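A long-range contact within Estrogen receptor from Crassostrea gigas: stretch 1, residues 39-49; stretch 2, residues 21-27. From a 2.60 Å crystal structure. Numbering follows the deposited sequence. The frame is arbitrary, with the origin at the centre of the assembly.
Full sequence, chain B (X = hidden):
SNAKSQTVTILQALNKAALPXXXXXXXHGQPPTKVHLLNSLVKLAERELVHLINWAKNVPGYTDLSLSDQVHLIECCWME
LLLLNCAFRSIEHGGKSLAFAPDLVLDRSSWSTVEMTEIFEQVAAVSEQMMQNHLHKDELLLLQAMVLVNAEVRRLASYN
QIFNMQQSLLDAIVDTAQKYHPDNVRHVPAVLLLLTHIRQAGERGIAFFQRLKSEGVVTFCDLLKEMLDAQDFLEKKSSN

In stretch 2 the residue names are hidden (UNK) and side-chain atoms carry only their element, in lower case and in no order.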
# COMPACT_ATOMS: atom_id res chain seq x y z
N ASN B 39 9.43 -23.77 7.89
CA ASN B 39 10.89 -23.78 7.85
C ASN B 39 11.33 -23.79 6.39
O ASN B 39 12.33 -23.16 6.05
CB ASN B 39 11.51 -24.96 8.64
CG ASN B 39 11.54 -24.73 10.17
OD1 ASN B 39 11.54 -23.60 10.64
ND2 ASN B 39 11.59 -25.82 10.93
N SER B 40 10.54 -24.41 5.52
CA SER B 40 10.87 -24.38 4.11
C SER B 40 10.57 -23.00 3.55
O SER B 40 11.41 -22.42 2.85
CB SER B 40 10.10 -25.45 3.33
OG SER B 40 10.51 -26.75 3.72
N LEU B 41 9.41 -22.45 3.89
CA LEU B 41 9.06 -21.10 3.45
C LEU B 41 10.04 -20.05 3.94
O LEU B 41 10.45 -19.18 3.18
CB LEU B 41 7.65 -20.71 3.91
CG LEU B 41 6.48 -21.45 3.27
CD1 LEU B 41 5.16 -21.02 3.90
CD2 LEU B 41 6.45 -21.24 1.75
N VAL B 42 10.45 -20.16 5.20
CA VAL B 42 11.37 -19.18 5.76
C VAL B 42 12.71 -19.18 5.05
O VAL B 42 13.26 -18.11 4.79
CB VAL B 42 11.62 -19.45 7.26
CG1 VAL B 42 12.95 -18.88 7.72
CG2 VAL B 42 10.47 -18.92 8.08
N LYS B 43 13.23 -20.36 4.73
CA LYS B 43 14.54 -20.37 4.13
C LYS B 43 14.54 -20.30 2.61
O LYS B 43 15.53 -19.89 2.00
CB LYS B 43 15.34 -21.54 4.65
CG LYS B 43 16.46 -20.89 5.37
CD LYS B 43 17.30 -21.67 6.35
CE LYS B 43 18.10 -20.56 6.95
NZ LYS B 43 17.11 -19.51 7.52
N LEU B 44 13.40 -20.61 2.00
CA LEU B 44 13.24 -20.33 0.59
C LEU B 44 13.32 -18.82 0.48
O LEU B 44 13.96 -18.28 -0.43
CB LEU B 44 11.91 -20.86 0.07
CG LEU B 44 11.76 -20.73 -1.43
CD1 LEU B 44 12.89 -21.42 -2.17
CD2 LEU B 44 10.42 -21.28 -1.85
N ALA B 45 12.72 -18.15 1.47
CA ALA B 45 12.70 -16.71 1.52
C ALA B 45 14.10 -16.15 1.61
O ALA B 45 14.42 -15.17 0.95
CB ALA B 45 11.89 -16.24 2.69
N GLU B 46 14.94 -16.78 2.42
CA GLU B 46 16.30 -16.29 2.59
C GLU B 46 17.16 -16.44 1.34
O GLU B 46 17.97 -15.57 1.03
CB GLU B 46 16.96 -16.96 3.79
CG GLU B 46 17.28 -15.93 4.84
CD GLU B 46 18.20 -16.42 5.92
OE1 GLU B 46 19.43 -16.45 5.70
OE2 GLU B 46 17.68 -16.75 7.01
N ARG B 47 16.97 -17.53 0.60
CA ARG B 47 17.73 -17.72 -0.63
C ARG B 47 17.27 -16.68 -1.67
O ARG B 47 18.09 -16.06 -2.34
CB ARG B 47 17.57 -19.14 -1.15
CG ARG B 47 18.06 -20.20 -0.17
CD ARG B 47 18.37 -21.53 -0.86
NE ARG B 47 17.37 -21.87 -1.87
CZ ARG B 47 17.61 -22.55 -2.99
NH1 ARG B 47 18.84 -22.99 -3.25
NH2 ARG B 47 16.63 -22.79 -3.84
N GLU B 48 15.96 -16.46 -1.76
CA GLU B 48 15.45 -15.50 -2.72
C GLU B 48 15.88 -14.11 -2.25
O GLU B 48 16.07 -13.19 -3.05
CB GLU B 48 13.91 -15.62 -2.89
CG GLU B 48 13.42 -17.04 -3.31
CD GLU B 48 11.89 -17.21 -3.47
OE1 GLU B 48 11.11 -16.46 -2.83
OE2 GLU B 48 11.47 -18.14 -4.20
N LEU B 49 16.08 -13.97 -0.94
CA LEU B 49 16.53 -12.70 -0.38
C LEU B 49 17.94 -12.31 -0.83
O LEU B 49 18.18 -11.17 -1.24
CB LEU B 49 16.46 -12.75 1.14
CG LEU B 49 16.64 -11.41 1.88
CD1 LEU B 49 15.70 -10.35 1.33
CD2 LEU B 49 16.43 -11.59 3.38
N UNK B 21 14.68 -18.98 -10.87
CA UNK B 21 13.69 -19.58 -9.99
C UNK B 21 14.33 -20.64 -9.12
O UNK B 21 15.05 -21.51 -9.61
c UNK B 21 11.21 -19.61 -10.10
c UNK B 21 12.57 -19.77 -12.19
c UNK B 21 12.49 -20.15 -10.73
N UNK B 22 14.05 -20.56 -7.83
CA UNK B 22 14.68 -21.44 -6.85
C UNK B 22 13.78 -22.60 -6.46
O UNK B 22 12.57 -22.45 -6.31
c UNK B 22 17.48 -20.07 -6.18
c UNK B 22 15.08 -20.64 -5.61
c UNK B 22 16.09 -19.52 -5.84
c UNK B 22 16.14 -18.63 -4.63
N UNK B 23 14.40 -23.76 -6.29
CA UNK B 23 13.71 -24.94 -5.83
C UNK B 23 13.65 -24.85 -4.31
O UNK B 23 14.51 -24.22 -3.71
o UNK B 23 13.23 -27.13 -9.51
o UNK B 23 12.32 -27.17 -7.51
c UNK B 23 13.28 -26.95 -8.28
c UNK B 23 14.57 -26.47 -7.69
c UNK B 23 14.48 -26.20 -6.22
N UNK B 24 12.63 -25.43 -3.68
CA UNK B 24 12.57 -25.34 -2.23
C UNK B 24 13.29 -26.53 -1.61
O UNK B 24 13.72 -26.47 -0.46
o UNK B 24 10.39 -26.44 -2.05
c UNK B 24 11.13 -25.27 -1.72
N UNK B 25 13.43 -27.60 -2.40
CA UNK B 25 13.88 -28.89 -1.88
C UNK B 25 13.16 -29.27 -0.58
O UNK B 25 13.75 -29.83 0.35
n UNK B 25 17.21 -28.97 -4.88
c UNK B 25 16.14 -28.73 -2.98
c UNK B 25 17.21 -27.68 -4.59
c UNK B 25 15.40 -28.89 -1.70
n UNK B 25 16.59 -27.51 -3.44
c UNK B 25 16.55 -29.65 -3.89
N UNK B 26 11.88 -28.96 -0.53
CA UNK B 26 11.07 -29.31 0.62
C UNK B 26 10.94 -30.82 0.68
O UNK B 26 10.82 -31.48 -0.36
c UNK B 26 7.89 -28.97 3.68
n UNK B 26 8.76 -28.39 2.87
c UNK B 26 7.91 -30.09 1.79
n UNK B 26 7.36 -30.00 3.05
c UNK B 26 9.69 -28.67 0.54
c UNK B 26 8.79 -29.06 1.67
N UNK B 27 10.96 -31.37 1.89
CA UNK B 27 10.82 -32.82 2.05
C UNK B 27 9.35 -33.17 2.19
O UNK B 27 8.76 -33.00 3.26
c UNK B 27 11.62 -33.32 3.26
o UNK B 27 11.18 -35.58 2.55
n UNK B 27 11.68 -35.27 4.72
c UNK B 27 11.47 -34.83 3.48
O HOH W 1 11.96 -29.79 3.68

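Stretch 1 is one piece of a longer helix, held by backbone hydrogen bonds such as Leu44 N to Ser40 O at 2.8 Å. Stretch 2 has no regular helix or strand and runs along one side of it.

Position 21 has three side-chain carbons, one carrying the other two. The fork is at CB, the first side-chain carbon. CA to CB points away from the helix, and nothing on stretch 1 is touched. This is Val21.

Position 22 has four carbons, forked at the second. CA to CB points toward the helix. The CB lies 3.2 Å from Arg47 NH2 and 4.2 Å from Leu44 CD1. An all-carbon chain forked one atom beyond CB is leucine, so this is Leu22. Its CD1 is 3.4 Å from Glu48 CG, and its CD2 lies over one face of the Arg47 guanidinium. Of all residues in stretch 2, it has the most surface covered by the helix.

Position 23 has three carbons, the third carrying two oxygens. Its CA to CB points away, so the backbone makes the contact. The backbone O of position 23 is 3.6 Å from Leu44 CD1 and 2.6 Å from Arg47 NH2. The latter pair is close, but its angle is too poor for a hydrogen bond. The carboxylate names Glu23.

Position 24 has one carbon and then one oxygen. Its CB is 4.1 Å from Leu44 CD2, and its CA is 3.9 Å from Leu44 CD1. This is Ser24. Its OG accepts a hydrogen bond from the backbone N of position 26 at 3.3 Å, within the stretch.

Position 25 has one carbon and then a five-membered ring of three carbons and two nitrogens. The ring stays beyond 4.5 Å from the helix. It is His25.

Position 26 has the same atom set, but here a ring nitrogen reaches Ser40 OG. It is His26. ND1 and Ser40 OG form a 2.5 Å hydrogen bond, with the hydroxyl near the ring plane, where the nitrogen lone pair or N-H lies.

Position 27 has two carbons, the second carrying one oxygen and one nitrogen. It has no direct contact with the helix. Its backbone N donates to water 1 at 2.6 Å, and that water bonds weakly to Ser40 OG at 3.4 Å. This amide is Asn27.

The contact follows Ser40, Leu44, Arg47 and Glu48. Ser40 supplies the direct hydrogen bond, Leu44 packs against positions 22 to 24, and Leu22 fits against Arg47 and Glu48. The total buried surface is 389 Å².

Stretch 2 (21-27) VLESHHN
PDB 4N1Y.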